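Local atomic coordinates of flavodoxin (Bacillus cereus, PDB entry 6FSG), a protein that binds flavin mononucleotide and probably serves as a low-potential electron donor to a number of redox enzymes. Residues S1-N13 and E29-P41. Sequence-based numbering, arbitrary orientation.
Sequences SKLVMIFASMSGN and ENEIEVIDIMDSP. With FMN (flavin mononucleotide), chain B.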
# COMPACT_ATOMS: atom_id res chain seq x y z
N SER A 1 5.26 10.55 14.00
CA SER A 1 5.93 9.38 13.46
C SER A 1 6.24 9.57 11.98
O SER A 1 5.68 10.45 11.33
CB SER A 1 5.06 8.15 13.66
OG SER A 1 4.84 7.93 15.04
N LYS A 2 7.16 8.74 11.47
CA LYS A 2 7.64 8.86 10.10
C LYS A 2 7.16 7.65 9.30
O LYS A 2 7.41 6.50 9.68
CB LYS A 2 9.16 8.98 10.05
CG LYS A 2 9.64 9.62 8.76
CD LYS A 2 11.14 9.91 8.72
CE LYS A 2 11.53 10.23 7.28
NZ LYS A 2 12.96 10.57 7.04
N LEU A 3 6.50 7.93 8.18
CA LEU A 3 5.82 6.91 7.41
C LEU A 3 6.31 6.91 5.97
O LEU A 3 6.79 7.92 5.45
CB LEU A 3 4.31 7.17 7.42
CG LEU A 3 3.71 7.40 8.81
CD1 LEU A 3 2.26 7.79 8.66
CD2 LEU A 3 3.85 6.20 9.74
N VAL A 4 6.16 5.76 5.32
CA VAL A 4 6.46 5.62 3.90
C VAL A 4 5.30 4.94 3.20
O VAL A 4 4.68 4.02 3.74
CB VAL A 4 7.79 4.86 3.67
CG1 VAL A 4 7.71 3.41 4.15
CG2 VAL A 4 8.22 4.94 2.19
N MET A 5 5.00 5.41 1.99
CA MET A 5 4.03 4.79 1.10
C MET A 5 4.72 4.50 -0.22
O MET A 5 5.33 5.39 -0.82
CB MET A 5 2.83 5.72 0.85
CG MET A 5 1.77 5.15 -0.09
SD MET A 5 0.44 6.28 -0.53
CE MET A 5 -0.50 6.34 1.00
N ILE A 6 4.59 3.27 -0.70
CA ILE A 6 5.10 2.90 -2.02
C ILE A 6 3.95 2.35 -2.83
O ILE A 6 3.32 1.36 -2.44
CB ILE A 6 6.26 1.90 -1.94
CG1 ILE A 6 7.43 2.55 -1.19
CG2 ILE A 6 6.67 1.45 -3.34
CD1 ILE A 6 8.54 1.62 -0.87
N PHE A 7 3.68 2.98 -3.96
CA PHE A 7 2.53 2.61 -4.79
C PHE A 7 2.94 2.34 -6.23
O PHE A 7 3.96 2.84 -6.73
CB PHE A 7 1.41 3.68 -4.76
CG PHE A 7 1.73 4.87 -5.60
CD1 PHE A 7 2.49 5.91 -5.09
CD2 PHE A 7 1.31 4.93 -6.92
CE1 PHE A 7 2.82 7.01 -5.89
CE2 PHE A 7 1.62 6.01 -7.71
CZ PHE A 7 2.38 7.06 -7.20
N ALA A 8 2.11 1.53 -6.89
CA ALA A 8 2.20 1.28 -8.32
C ALA A 8 0.89 1.68 -8.98
O ALA A 8 -0.18 1.33 -8.48
CB ALA A 8 2.44 -0.20 -8.59
N SER A 9 0.98 2.39 -10.10
CA SER A 9 -0.20 2.79 -10.85
C SER A 9 0.17 2.94 -12.32
O SER A 9 1.09 3.70 -12.67
CB SER A 9 -0.79 4.10 -10.32
OG SER A 9 -2.07 4.35 -10.88
N MET A 10 -0.55 2.20 -13.17
CA MET A 10 -0.39 2.23 -14.62
C MET A 10 -1.30 3.27 -15.26
O MET A 10 -0.85 4.12 -16.04
CB MET A 10 -0.72 0.84 -15.18
CG MET A 10 -0.57 0.70 -16.68
SD MET A 10 1.10 1.06 -17.25
CE MET A 10 2.02 -0.32 -16.58
N SER A 11 -2.60 3.21 -14.93
CA SER A 11 -3.61 4.06 -15.54
C SER A 11 -4.08 5.19 -14.64
O SER A 11 -4.87 6.03 -15.09
CB SER A 11 -4.83 3.23 -16.01
OG SER A 11 -5.75 2.96 -14.96
N GLY A 12 -3.62 5.24 -13.38
CA GLY A 12 -3.90 6.35 -12.50
C GLY A 12 -4.83 6.07 -11.33
O GLY A 12 -4.92 6.90 -10.43
N ASN A 13 -5.54 4.94 -11.32
CA ASN A 13 -6.54 4.70 -10.29
C ASN A 13 -5.92 4.48 -8.91
O ASN A 13 -6.37 5.06 -7.92
CB ASN A 13 -7.41 3.51 -10.67
CG ASN A 13 -8.21 3.75 -11.91
OD1 ASN A 13 -8.67 4.85 -12.16
ND2 ASN A 13 -8.39 2.71 -12.69
N GLU A 29 -0.10 14.95 12.78
CA GLU A 29 1.27 15.28 13.16
C GLU A 29 2.20 14.09 12.92
O GLU A 29 2.86 13.56 13.82
CB GLU A 29 1.32 15.77 14.60
CG GLU A 29 0.52 17.05 14.82
CD GLU A 29 0.95 18.20 13.92
OE1 GLU A 29 2.17 18.44 13.80
OE2 GLU A 29 0.08 18.87 13.33
N ASN A 30 2.21 13.67 11.66
CA ASN A 30 3.06 12.61 11.16
C ASN A 30 3.54 13.03 9.77
O ASN A 30 2.87 13.80 9.08
CB ASN A 30 2.30 11.28 11.01
CG ASN A 30 1.70 10.81 12.32
OD1 ASN A 30 0.50 10.93 12.55
ND2 ASN A 30 2.54 10.28 13.19
N GLU A 31 4.69 12.51 9.37
CA GLU A 31 5.25 12.79 8.05
C GLU A 31 5.15 11.52 7.21
O GLU A 31 5.26 10.41 7.74
CB GLU A 31 6.72 13.22 8.15
CG GLU A 31 6.95 14.48 8.99
CD GLU A 31 6.94 14.21 10.48
OE1 GLU A 31 7.54 13.20 10.90
OE2 GLU A 31 6.31 15.00 11.23
N ILE A 32 4.93 11.69 5.91
CA ILE A 32 4.86 10.54 5.00
C ILE A 32 5.59 10.85 3.70
O ILE A 32 5.40 11.91 3.10
CB ILE A 32 3.40 10.08 4.77
CG1 ILE A 32 3.39 8.76 3.98
CG2 ILE A 32 2.57 11.17 4.10
CD1 ILE A 32 2.09 8.00 4.10
N GLU A 33 6.43 9.91 3.26
CA GLU A 33 7.14 10.02 2.00
C GLU A 33 6.46 9.06 1.02
O GLU A 33 6.41 7.86 1.28
CB GLU A 33 8.62 9.69 2.14
CG GLU A 33 9.36 9.73 0.81
CD GLU A 33 10.86 9.90 0.95
OE1 GLU A 33 11.46 10.51 0.03
OE2 GLU A 33 11.44 9.45 1.96
N VAL A 34 5.91 9.61 -0.07
CA VAL A 34 5.14 8.85 -1.05
C VAL A 34 6.05 8.62 -2.25
O VAL A 34 6.56 9.57 -2.84
CB VAL A 34 3.88 9.63 -1.48
CG1 VAL A 34 3.09 8.85 -2.56
CG2 VAL A 34 2.97 9.93 -0.29
N ILE A 35 6.26 7.35 -2.60
CA ILE A 35 7.20 6.95 -3.63
C ILE A 35 6.50 6.04 -4.64
O ILE A 35 5.90 5.03 -4.26
CB ILE A 35 8.41 6.21 -3.02
CG1 ILE A 35 9.09 7.04 -1.94
CG2 ILE A 35 9.39 5.83 -4.12
CD1 ILE A 35 10.05 6.23 -1.10
N ASP A 36 6.62 6.38 -5.92
CA ASP A 36 6.15 5.53 -7.01
C ASP A 36 7.15 4.39 -7.24
O ASP A 36 8.36 4.63 -7.31
CB ASP A 36 6.05 6.41 -8.27
CG ASP A 36 5.32 5.76 -9.43
OD1 ASP A 36 5.42 4.53 -9.62
OD2 ASP A 36 4.68 6.51 -10.19
N ILE A 37 6.64 3.16 -7.38
CA ILE A 37 7.50 2.01 -7.65
C ILE A 37 8.33 2.21 -8.92
O ILE A 37 9.43 1.64 -9.04
CB ILE A 37 6.68 0.71 -7.70
CG1 ILE A 37 7.59 -0.52 -7.59
CG2 ILE A 37 5.84 0.64 -8.99
CD1 ILE A 37 8.25 -0.68 -6.24
N MET A 38 7.83 2.99 -9.88
CA MET A 38 8.59 3.23 -11.11
C MET A 38 9.90 3.94 -10.83
O MET A 38 10.83 3.84 -11.64
CB MET A 38 7.74 3.99 -12.14
CG MET A 38 6.68 3.12 -12.84
SD MET A 38 5.57 4.00 -13.97
CE MET A 38 4.73 2.65 -14.81
N ASP A 39 10.02 4.64 -9.69
CA ASP A 39 11.26 5.32 -9.32
C ASP A 39 12.23 4.39 -8.57
O ASP A 39 13.26 4.84 -8.07
CB ASP A 39 10.93 6.61 -8.57
CG ASP A 39 10.08 7.59 -9.41
OD1 ASP A 39 10.15 7.55 -10.67
OD2 ASP A 39 9.37 8.43 -8.82
N SER A 40 11.93 3.09 -8.53
CA SER A 40 12.83 2.01 -8.11
C SER A 40 13.36 2.12 -6.69
O SER A 40 14.56 1.94 -6.47
CB SER A 40 14.00 1.87 -9.10
OG SER A 40 13.53 1.48 -10.37
N PRO A 41 12.50 2.33 -5.70
CA PRO A 41 12.98 2.27 -4.32
C PRO A 41 13.47 0.88 -3.94
O PRO A 41 12.93 -0.13 -4.39
CB PRO A 41 11.73 2.65 -3.51
CG PRO A 41 10.58 2.18 -4.39
CD PRO A 41 11.04 2.49 -5.79
N1 FMN B . -7.37 -6.71 -11.90
C2 FMN B . -7.65 -7.64 -10.95
O2 FMN B . -8.31 -7.25 -9.99
N3 FMN B . -7.17 -8.94 -11.08
C4 FMN B . -6.34 -9.32 -12.13
O4 FMN B . -5.93 -10.50 -12.17
C4A FMN B . -6.04 -8.33 -13.09
N5 FMN B . -5.24 -8.58 -14.19
C5A FMN B . -4.96 -7.57 -15.12
C6 FMN B . -4.19 -7.84 -16.26
C7 FMN B . -3.95 -6.85 -17.22
C7M FMN B . -3.10 -7.16 -18.43
C8 FMN B . -4.55 -5.60 -17.04
C8M FMN B . -4.37 -4.49 -18.04
C9 FMN B . -5.36 -5.35 -15.93
C9A FMN B . -5.57 -6.32 -14.98
N10 FMN B . -6.33 -6.03 -13.87
C10 FMN B . -6.58 -7.04 -12.96
C1' FMN B . -7.03 -4.70 -13.70
C2' FMN B . -6.22 -3.54 -13.12
O2' FMN B . -5.67 -3.90 -11.89
C3' FMN B . -7.20 -2.37 -12.96
O3' FMN B . -7.43 -1.82 -14.23
C4' FMN B . -6.72 -1.23 -12.05
O4' FMN B . -7.70 -0.19 -11.97
C5' FMN B . -5.42 -0.61 -12.53
O5' FMN B . -5.00 0.28 -11.51
P FMN B . -4.12 1.50 -11.97
O1P FMN B . -3.53 2.11 -10.73
O2P FMN B . -5.02 2.49 -12.63
O3P FMN B . -3.08 0.98 -12.92
O HOH W 1 6.08 13.17 13.52
O HOH W 2 3.65 2.96 -11.09
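The ring of F7 lies across the backbone of D36, whose CA sits 3.8 Å above the ring plane, offset toward the rim, in a CH-pi contact. With chi1 at 76°, CG falls between the backbone N and the carbonyl carbon; this turns the ring over the neighbouring strand, where CE1 also meets CG1 of V34 and CZ comes against the D36 carboxylate, whose plane is 39° from the ring's. On the face of the sheet that carries F7, V34 and D36, M5 and L3 pack on I32, L3 CB lying 3.9 Å from I32 CG1, and helix 13-26 covers M5, F7 and V34. Strands 2-7 and 31-36 run parallel, their axes 4.5 Å apart at closest and 19° askew, with that helix between them in sequence: the first beta-alpha-beta unit of the flavodoxin fold, 31-36 being an edge strand. Seven backbone hydrogen bonds link the two segments, from E31 N to S1 O through to I37 N to F7 O. On the opposite face of the sheet, V4 CG2 reaches I35 CD1, and I6 crosses I37 at about a right angle, I6 CG2 3.9 Å from I37 CD1, while I6 CD1 meets P41 CG; F71 of helix 69-74 touches both I6 and I37. At the C-terminal end of strand 31-36, D36 OD1 closes an Asx turn by accepting from M38 N (2.9 Å) and accepts a hydrogen bond from a water, which in turn accepts one from S9 N. S9 OG donates to the FMN phosphate, 2.7 Å from O1P, and the N-H groups of M10, S11 and N13 also bind phosphate oxygens.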